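Local coordinates for ethanolamine utilization protein EutS (Streptococcus intermedius SK54 = ATCC 27335, PDB 6XPJ) that forms flat hexamers that help build the shell of a bacterial microcompartment for choline utilization, at the interface of chains A and B. Numbering follows the deposited sequence. Chains: chain A/B, Ethanolamine utilization protein EutS.

The interface of chains A and B. Residues chain A 13-17; chain B 15-20, 53.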
loop_
_atom_site.group_PDB
_atom_site.type_symbol
_atom_site.label_atom_id
_atom_site.label_comp_id
_atom_site.label_asym_id
_atom_site.label_seq_id
_atom_site.Cartn_x
_atom_site.Cartn_y
_atom_site.Cartn_z
ATOM N N ILE A 13 -6.103 16.656 6.762
ATOM C CA ILE A 13 -6.447 15.797 5.598
ATOM C C ILE A 13 -5.295 15.930 4.605
ATOM O O ILE A 13 -4.930 17.063 4.250
ATOM C CB ILE A 13 -7.802 16.165 4.959
ATOM C CG1 ILE A 13 -8.962 15.983 5.943
ATOM C CG2 ILE A 13 -8.036 15.375 3.679
ATOM C CD1 ILE A 13 -10.139 16.855 5.631
ATOM N N GLN A 14 -4.768 14.796 4.181
ATOM C CA GLN A 14 -3.655 14.628 3.213
ATOM C C GLN A 14 -4.250 14.086 1.911
ATOM O O GLN A 14 -4.622 12.925 1.958
ATOM C CB GLN A 14 -2.670 13.620 3.826
ATOM C CG GLN A 14 -1.657 12.970 2.887
ATOM C CD GLN A 14 -1.578 11.475 3.102
ATOM O OE1 GLN A 14 -0.802 10.974 3.914
ATOM N NE2 GLN A 14 -2.426 10.756 2.389
ATOM N N GLU A 15 -4.310 14.852 0.824
ATOM C CA GLU A 15 -4.649 14.303 -0.496
ATOM C C GLU A 15 -3.380 13.667 -1.048
ATOM O O GLU A 15 -2.460 14.414 -1.417
ATOM C CB GLU A 15 -5.177 15.377 -1.441
ATOM C CG GLU A 15 -6.477 15.943 -0.977
ATOM C CD GLU A 15 -7.106 16.905 -1.961
ATOM O OE1 GLU A 15 -6.563 17.058 -3.052
ATOM O OE2 GLU A 15 -8.140 17.506 -1.619
ATOM N N SER A 16 -3.357 12.343 -1.137
ATOM C CA SER A 16 -2.171 11.559 -1.528
ATOM C C SER A 16 -2.098 11.458 -3.045
ATOM O O SER A 16 -3.012 10.910 -3.674
ATOM C CB SER A 16 -2.210 10.224 -0.882
ATOM O OG SER A 16 -0.962 9.569 -1.009
ATOM N N VAL A 17 -0.975 11.866 -3.598
ATOM C CA VAL A 17 -0.685 11.674 -5.039
ATOM C C VAL A 17 0.752 11.193 -5.115
ATOM O O VAL A 17 1.547 11.475 -4.223
ATOM C CB VAL A 17 -0.916 12.961 -5.853
ATOM C CG1 VAL A 17 -2.358 13.468 -5.699
ATOM C CG2 VAL A 17 0.069 14.055 -5.487
ATOM N N GLU B 15 -5.240 12.199 7.846
ATOM C CA GLU B 15 -6.405 11.520 7.271
ATOM C C GLU B 15 -6.123 11.443 5.787
ATOM O O GLU B 15 -6.091 12.506 5.146
ATOM C CB GLU B 15 -7.739 12.251 7.403
ATOM C CG GLU B 15 -8.241 12.255 8.781
ATOM C CD GLU B 15 -9.684 12.718 8.858
ATOM O OE1 GLU B 15 -10.308 13.122 7.812
ATOM O OE2 GLU B 15 -10.151 12.707 9.951
ATOM N N SER B 16 -5.847 10.266 5.293
ATOM C CA SER B 16 -5.391 10.000 3.914
ATOM C C SER B 16 -6.597 9.782 3.008
ATOM O O SER B 16 -7.442 8.915 3.295
ATOM C CB SER B 16 -4.493 8.810 3.895
ATOM O OG SER B 16 -3.962 8.634 2.595
ATOM N N VAL B 17 -6.658 10.549 1.925
ATOM C CA VAL B 17 -7.672 10.395 0.860
ATOM C C VAL B 17 -6.895 10.481 -0.442
ATOM O O VAL B 17 -5.823 11.101 -0.502
ATOM C CB VAL B 17 -8.761 11.479 0.964
ATOM C CG1 VAL B 17 -9.508 11.382 2.288
ATOM C CG2 VAL B 17 -8.200 12.876 0.764
ATOM N N PRO B 18 -7.419 9.929 -1.535
ATOM C CA PRO B 18 -6.735 10.077 -2.813
ATOM C C PRO B 18 -6.854 11.514 -3.284
ATOM O O PRO B 18 -7.910 12.136 -3.133
ATOM C CB PRO B 18 -7.442 9.127 -3.774
ATOM C CG PRO B 18 -8.707 8.723 -3.077
ATOM C CD PRO B 18 -8.613 9.094 -1.613
ATOM N N GLY B 19 -5.779 12.036 -3.874
ATOM C CA GLY B 19 -5.871 13.284 -4.631
ATOM C C GLY B 19 -6.493 13.056 -5.983
ATOM O O GLY B 19 -6.913 11.916 -6.301
ATOM N N LYS B 20 -6.536 14.125 -6.752
ATOM C CA LYS B 20 -7.121 14.152 -8.108
ATOM C C LYS B 20 -6.039 14.669 -9.048
ATOM O O LYS B 20 -5.841 15.881 -9.113
ATOM C CB LYS B 20 -8.404 14.988 -8.082
ATOM C CG LYS B 20 -9.583 14.238 -7.466
ATOM C CD LYS B 20 -10.808 15.100 -7.160
ATOM C CE LYS B 20 -10.512 16.380 -6.414
ATOM N NZ LYS B 20 -11.730 16.906 -5.752
ATOM N N THR B 53 -4.807 9.315 -10.388
ATOM C CA THR B 53 -5.295 9.200 -9.006
ATOM C C THR B 53 -6.586 10.007 -8.932
ATOM O O THR B 53 -6.601 11.137 -9.404
ATOM C CB THR B 53 -4.284 9.760 -8.001
ATOM O OG1 THR B 53 -2.985 9.225 -8.322
ATOM C CG2 THR B 53 -4.765 9.503 -6.589
HETATM O O HOH W 1 -5.111 16.277 -5.331
#
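Over one face of the B:Glu15 carboxylate sits CG1 of A:Ile13, 3.7 Å from the oxygen OE1 at the end of that extended chain, while the NE2 end of the A:Gln14 carboxamide meets the hydroxyl OG of B:Ser16, which is tilted from the amide plane. These flat groups show how a parallel beta pairing sorts side chains onto its two faces. On one face, A:Gln14 leaves its strand with CG anti to the backbone N (chi1 163°) and then bends at chi2, so that the amide tip turns toward B:Ser16. The resulting bond from NE2 to OG is short, at 2.6 Å, but bent (128° at H). On the opposite face, A:Ile13 crosses the B:Glu15 side chain obliquely. CG2 of B:Val17 rests against both A:Ile13 CG2, at 3.8 Å, and A:Glu15 CG.

A:Glu15 is extended beyond CG, and its CB lies against B:Gly19 CA. Its carboxylate OE1 reaches a water at 2.8 Å, which also meets the backbone N of B:Lys20. The amine NZ of B:Lys20 is 5.5 Å from A:Glu15 OE2, so any attraction between them would be long-range.

Between the two faces runs the backbone ladder. A:Gln14 is gripped on both its polar main-chain atoms, its N giving to B:Glu15 O (2.8 Å) and its O accepting from B:Val17 N. A:Ser16 N lies almost along the C=O axis of B:Val17, 2.8 Å from its O. The last rung differs: B:Gly19 N approaches A:Ser16 O from well above the carbonyl plane, where chain B leaves its strand. There B:Gly19 CA packs against A:Val17 CG1.

Strand 11-18 of chain A thus pairs in parallel with strand 10-18 of chain B, shifted by two residues, as neighbouring strands of the six-stranded beta-barrel that protrudes from one side of the hexamer; the CG2 methyl of B:Thr53, at the end of strand 46-53, lies near A:Ser16 O.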